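Local coordinates for protein leucine aminopeptidase 1 (Caenorhabditis elegans, PDB 2HC9) that removes N-terminal amino acids, preferably leucine, from peptides as a two-zinc M17 aminopeptidase and probably serves as a digestive enzyme, at residues A[371-376]-A[458-463]; A[36-41]-A[110-115]. The protein carries 1 engineered substitution. One frame throughout, in Å; residues are numbered along the deposited sequence. Where two conformers were deposited one is given.

Contact 1. Residues A[371-376]-A[458-463]; sequences SGRLHG and IAAPAE
Pro461 and Ala460 point their side chains at the backbone of 373-376, and the Arg373 side chain meets Ala460 CB. The pyrrolidine ring of Pro461 packs against the chain where it turns from Arg373 to Gly376. Pro461 CG is 3.6 Å from Gly376 N and equally near His375 C. Pro461 CB lies 3.7 Å from Leu374 O. Arg373 O lies against the backbone of Pro461. Pro461 CA is 3.1 Å from Arg373 O in a CA-H...O contact, with an angle of 128° at the hydrogen. Pro461 N is also close to this oxygen but has no hydrogen to give. A water supplies the polar link instead. This water is hydrogen-bonded to Arg373 O at 2.7 Å and to Glu463 O at 2.8 Å, joining the two loops.

Arg373 CG sits beside its own backbone N (chi1 -61°), and the chain runs extended from there to NE. Ala460 CB touches the root of this side chain and its guanidinium. Ala460 CB is 4.0 Å from Arg373 CG and 3.6 Å from Arg373 NH1, approaching the guanidinium obliquely. Gln367 of helix 367-371 ties the loops further, bonding Gly372 O through NE2 and Ala460 N through OE1. Arg373 also packs on Met429 of a second subunit.

Ala460 to Glu463 form a type I beta turn. The arrangement is a loop-to-loop packing in the M17 catalytic domain, where the turn following sheet strand 452-457 meets the connection from helix 367-371 to strand 376-380, which pairs antiparallel with strand 452-457.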
# COMPACT_ATOMS: atom_id res chain seq x y z
N SER A 371 -12.20 -18.79 13.24
CA SER A 371 -11.98 -19.92 14.15
C SER A 371 -10.53 -20.05 14.62
O SER A 371 -10.21 -20.98 15.36
CB SER A 371 -12.45 -21.23 13.51
OG SER A 371 -11.68 -21.58 12.36
N GLY A 372 -9.67 -19.12 14.21
CA GLY A 372 -8.26 -19.19 14.62
C GLY A 372 -7.50 -20.26 13.85
O GLY A 372 -7.97 -20.75 12.81
N ARG A 373 -6.33 -20.63 14.35
CA ARG A 373 -5.40 -21.45 13.54
C ARG A 373 -5.41 -22.93 13.88
O ARG A 373 -4.81 -23.74 13.17
CB ARG A 373 -3.97 -20.89 13.60
CG ARG A 373 -3.90 -19.46 13.05
CD ARG A 373 -2.49 -18.98 12.81
NE ARG A 373 -2.56 -17.65 12.17
CZ ARG A 373 -2.91 -17.42 10.90
NH1 ARG A 373 -3.19 -18.42 10.06
NH2 ARG A 373 -2.96 -16.18 10.44
N LEU A 374 -6.11 -23.30 14.96
CA LEU A 374 -6.17 -24.69 15.42
C LEU A 374 -7.51 -25.36 15.09
O LEU A 374 -7.60 -26.59 15.05
CB LEU A 374 -5.95 -24.76 16.94
CG LEU A 374 -4.51 -24.76 17.44
CD1 LEU A 374 -3.77 -23.49 17.09
CD2 LEU A 374 -4.51 -24.99 18.95
N HIS A 375 -8.55 -24.56 14.85
CA HIS A 375 -9.91 -25.09 14.63
C HIS A 375 -10.29 -24.95 13.15
O HIS A 375 -10.24 -23.84 12.58
CB HIS A 375 -10.95 -24.29 15.44
CG HIS A 375 -10.88 -24.50 16.92
ND1 HIS A 375 -9.82 -24.08 17.69
CD2 HIS A 375 -11.76 -25.09 17.78
CE1 HIS A 375 -10.06 -24.36 18.96
NE2 HIS A 375 -11.23 -24.98 19.04
N GLY A 376 -10.75 -26.04 12.55
CA GLY A 376 -11.38 -25.91 11.22
C GLY A 376 -12.74 -25.23 11.46
O GLY A 376 -13.30 -25.31 12.56
N ILE A 458 -10.32 -25.48 6.38
CA ILE A 458 -9.18 -25.92 7.20
C ILE A 458 -7.88 -25.19 6.80
O ILE A 458 -6.78 -25.67 7.09
CB ILE A 458 -8.98 -27.47 7.12
CG1 ILE A 458 -8.65 -27.91 5.67
CG2 ILE A 458 -10.23 -28.19 7.63
CD1 ILE A 458 -8.04 -29.36 5.58
N ALA A 459 -8.01 -24.02 6.18
CA ALA A 459 -6.83 -23.32 5.66
C ALA A 459 -5.71 -23.22 6.69
O ALA A 459 -4.56 -23.58 6.40
CB ALA A 459 -7.23 -21.93 5.16
N ALA A 460 -6.01 -22.72 7.88
CA ALA A 460 -4.96 -22.54 8.89
C ALA A 460 -4.62 -23.83 9.66
O ALA A 460 -3.44 -24.11 9.87
CB ALA A 460 -5.31 -21.38 9.87
N PRO A 461 -5.64 -24.59 10.16
CA PRO A 461 -5.26 -25.81 10.93
C PRO A 461 -4.55 -26.90 10.15
O PRO A 461 -3.99 -27.81 10.77
CB PRO A 461 -6.59 -26.35 11.48
CG PRO A 461 -7.66 -25.65 10.74
CD PRO A 461 -7.10 -24.36 10.18
N ALA A 462 -4.58 -26.81 8.82
CA ALA A 462 -3.87 -27.78 7.96
C ALA A 462 -2.35 -27.62 8.01
O ALA A 462 -1.64 -28.45 7.44
CB ALA A 462 -4.35 -27.68 6.51
N GLU A 463 -1.84 -26.58 8.67
CA GLU A 463 -0.40 -26.35 8.68
C GLU A 463 0.07 -25.70 9.96
O GLU A 463 -0.69 -24.95 10.59
CB GLU A 463 -0.02 -25.47 7.49
CG GLU A 463 -0.69 -24.10 7.48
CD GLU A 463 -0.23 -23.31 6.26
OE1 GLU A 463 -0.63 -23.67 5.15
OE2 GLU A 463 0.55 -22.38 6.41
O HOH W 1 -2.14 -24.32 12.89

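Contact 2. Residues A[36-41]-A[110-115]; sequences GKFKEV and HFVLFA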
# COMPACT_ATOMS: atom_id res chain seq x y z
N GLY A 36 9.01 -52.75 36.53
CA GLY A 36 8.52 -53.57 35.43
C GLY A 36 9.11 -53.15 34.10
O GLY A 36 10.29 -52.76 34.04
N LYS A 37 8.29 -53.20 33.05
CA LYS A 37 8.74 -52.90 31.69
C LYS A 37 9.14 -51.44 31.52
O LYS A 37 10.06 -51.12 30.77
CB LYS A 37 7.65 -53.25 30.68
CG LYS A 37 7.05 -54.64 30.87
CD LYS A 37 7.15 -55.46 29.61
CE LYS A 37 8.52 -56.12 29.47
NZ LYS A 37 8.67 -56.85 28.18
N PHE A 38 8.43 -50.56 32.23
CA PHE A 38 8.75 -49.12 32.17
C PHE A 38 10.15 -48.87 32.72
O PHE A 38 10.96 -48.20 32.09
CB PHE A 38 7.69 -48.30 32.91
CG PHE A 38 8.02 -46.84 33.00
CD1 PHE A 38 8.33 -46.12 31.84
CD2 PHE A 38 8.06 -46.19 34.23
CE1 PHE A 38 8.66 -44.76 31.90
CE2 PHE A 38 8.38 -44.83 34.31
CZ PHE A 38 8.68 -44.11 33.14
N LYS A 39 10.44 -49.43 33.90
CA LYS A 39 11.77 -49.33 34.48
C LYS A 39 12.84 -49.87 33.54
O LYS A 39 13.88 -49.27 33.36
CB LYS A 39 11.84 -50.09 35.81
CG LYS A 39 13.22 -50.21 36.43
CD LYS A 39 13.08 -50.80 37.84
CE LYS A 39 14.42 -51.13 38.46
NZ LYS A 39 14.22 -51.63 39.86
N GLU A 40 12.55 -51.02 32.93
CA GLU A 40 13.48 -51.62 31.98
C GLU A 40 13.86 -50.63 30.88
O GLU A 40 15.03 -50.51 30.52
CB GLU A 40 12.83 -52.86 31.38
CG GLU A 40 13.72 -53.73 30.51
CD GLU A 40 12.95 -54.91 29.92
OE1 GLU A 40 12.21 -55.59 30.68
OE2 GLU A 40 13.07 -55.16 28.70
N VAL A 41 12.87 -49.91 30.36
CA VAL A 41 13.07 -48.96 29.26
C VAL A 41 13.72 -47.64 29.72
O VAL A 41 14.56 -47.06 29.04
CB VAL A 41 11.72 -48.78 28.48
CG1 VAL A 41 11.66 -47.48 27.72
CG2 VAL A 41 11.52 -49.96 27.52
N HIS A 110 11.74 -44.53 20.53
CA HIS A 110 10.79 -45.27 21.33
C HIS A 110 9.93 -44.28 22.14
O HIS A 110 10.47 -43.55 23.00
CB HIS A 110 11.56 -46.21 22.28
CG HIS A 110 10.70 -47.25 22.92
ND1 HIS A 110 11.18 -48.12 23.89
CD2 HIS A 110 9.39 -47.58 22.74
CE1 HIS A 110 10.21 -48.93 24.27
NE2 HIS A 110 9.12 -48.63 23.59
N PHE A 111 8.63 -44.24 21.85
CA PHE A 111 7.68 -43.48 22.69
C PHE A 111 7.03 -44.40 23.69
O PHE A 111 6.50 -45.45 23.33
CB PHE A 111 6.59 -42.77 21.87
CG PHE A 111 7.13 -41.68 20.99
CD1 PHE A 111 7.12 -40.35 21.41
CD2 PHE A 111 7.73 -42.00 19.77
CE1 PHE A 111 7.68 -39.35 20.62
CE2 PHE A 111 8.29 -41.02 18.95
CZ PHE A 111 8.27 -39.68 19.37
N VAL A 112 7.04 -43.95 24.94
CA VAL A 112 6.18 -44.54 25.96
C VAL A 112 5.07 -43.53 26.26
O VAL A 112 5.30 -42.49 26.89
CB VAL A 112 6.93 -44.89 27.24
CG1 VAL A 112 5.94 -45.47 28.27
CG2 VAL A 112 8.05 -45.92 26.93
N LEU A 113 3.88 -43.87 25.79
CA LEU A 113 2.72 -42.98 25.89
C LEU A 113 1.78 -43.45 27.00
O LEU A 113 1.05 -44.44 26.83
CB LEU A 113 1.98 -42.91 24.55
CG LEU A 113 0.65 -42.10 24.51
CD1 LEU A 113 0.90 -40.63 24.87
CD2 LEU A 113 0.03 -42.21 23.12
N PHE A 114 1.78 -42.72 28.12
CA PHE A 114 0.83 -42.99 29.21
C PHE A 114 -0.43 -42.17 29.00
O PHE A 114 -0.48 -41.01 29.37
CB PHE A 114 1.45 -42.60 30.55
CG PHE A 114 2.62 -43.45 30.95
CD1 PHE A 114 2.43 -44.76 31.39
CD2 PHE A 114 3.91 -42.92 30.92
CE1 PHE A 114 3.52 -45.56 31.78
CE2 PHE A 114 5.02 -43.71 31.30
CZ PHE A 114 4.81 -45.03 31.74
N ALA A 115 -1.44 -42.76 28.39
CA ALA A 115 -2.63 -41.99 28.04
C ALA A 115 -3.82 -42.79 28.44
O ALA A 115 -3.87 -44.01 28.24
CB ALA A 115 -2.65 -41.67 26.56
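Helix 36-42 packs on a face of the six-stranded mixed sheet of the N-terminal domain, a domain of the macro clan. Here it meets strand 108-114, which lies inside the sheet between strands 18-25 and 145-151. The short axes are 11.0 Å apart and their directions differ by 144°. Phe38 and Val41, about one helical turn apart, point toward the strand. They meet His110, Val112 and Phe114, which point back from alternate positions.

The aromatic pair is T-shaped. The edge of Phe114 meets one face of Phe38, with the planes at 85° and the centroids 5.1 Å apart. Phe114 CZ stands over that face toward its rim, 3.7 Å from Phe38 CD1. Phe114 CE2 lies 3.8 Å from Phe38 CE1. Phe38 CG is anti to the backbone N (chi1 175°), and the ring meets Phe114 with one face. Val112 CG1 approaches the Phe38 ring obliquely.

Val41 meets two side chains tip to tip. Val41 CG1 is 4.0 Å from Val112 CG2. Val41 CG2 is 3.7 Å from His110 CE1 and comes at the edge of the imidazole, near the ring plane. The far nitrogen of that ring, His110 NE2, bonds Asp149 OD2 on strand 145-151. Ile22 and Leu20 of strand 18-25 extend the apolar surface under Phe38 and Val41, and Trp52 makes a second edge-to-face pair with Phe38.

The close contacts across this interface are between side chains, mostly apolar or aromatic, with the imidazole edge of His110 the polar member. The T-shaped pair brings ring hydrogens of Phe114 to the pi face of Phe38, a weakly favourable electrostatic arrangement. The bond to Asp149 probably helps fix the rotation of the imidazole, so that its CE1-ND1 edge meets Val41.

The two contacts belong to different domains. Contact 2 closes along the chain before contact 1 opens, so they are in series. Their centres are about 33 Å apart and their nearest atoms about 18 Å, and they do not touch. The centre of contact 1 is about 10 Å from the centre of the chain, that of contact 2 about 29 Å. Contact 1 is also nearer the active site. The Ile458 side chain is about 11 Å from a bound zinc ion and about 8 Å from the side chain of the zinc ligand Lys252. Contact 2 lies away from the annotated sites. A second subunit reaches contact 1, whereas no other chain of the hexamer touches the segments of contact 2.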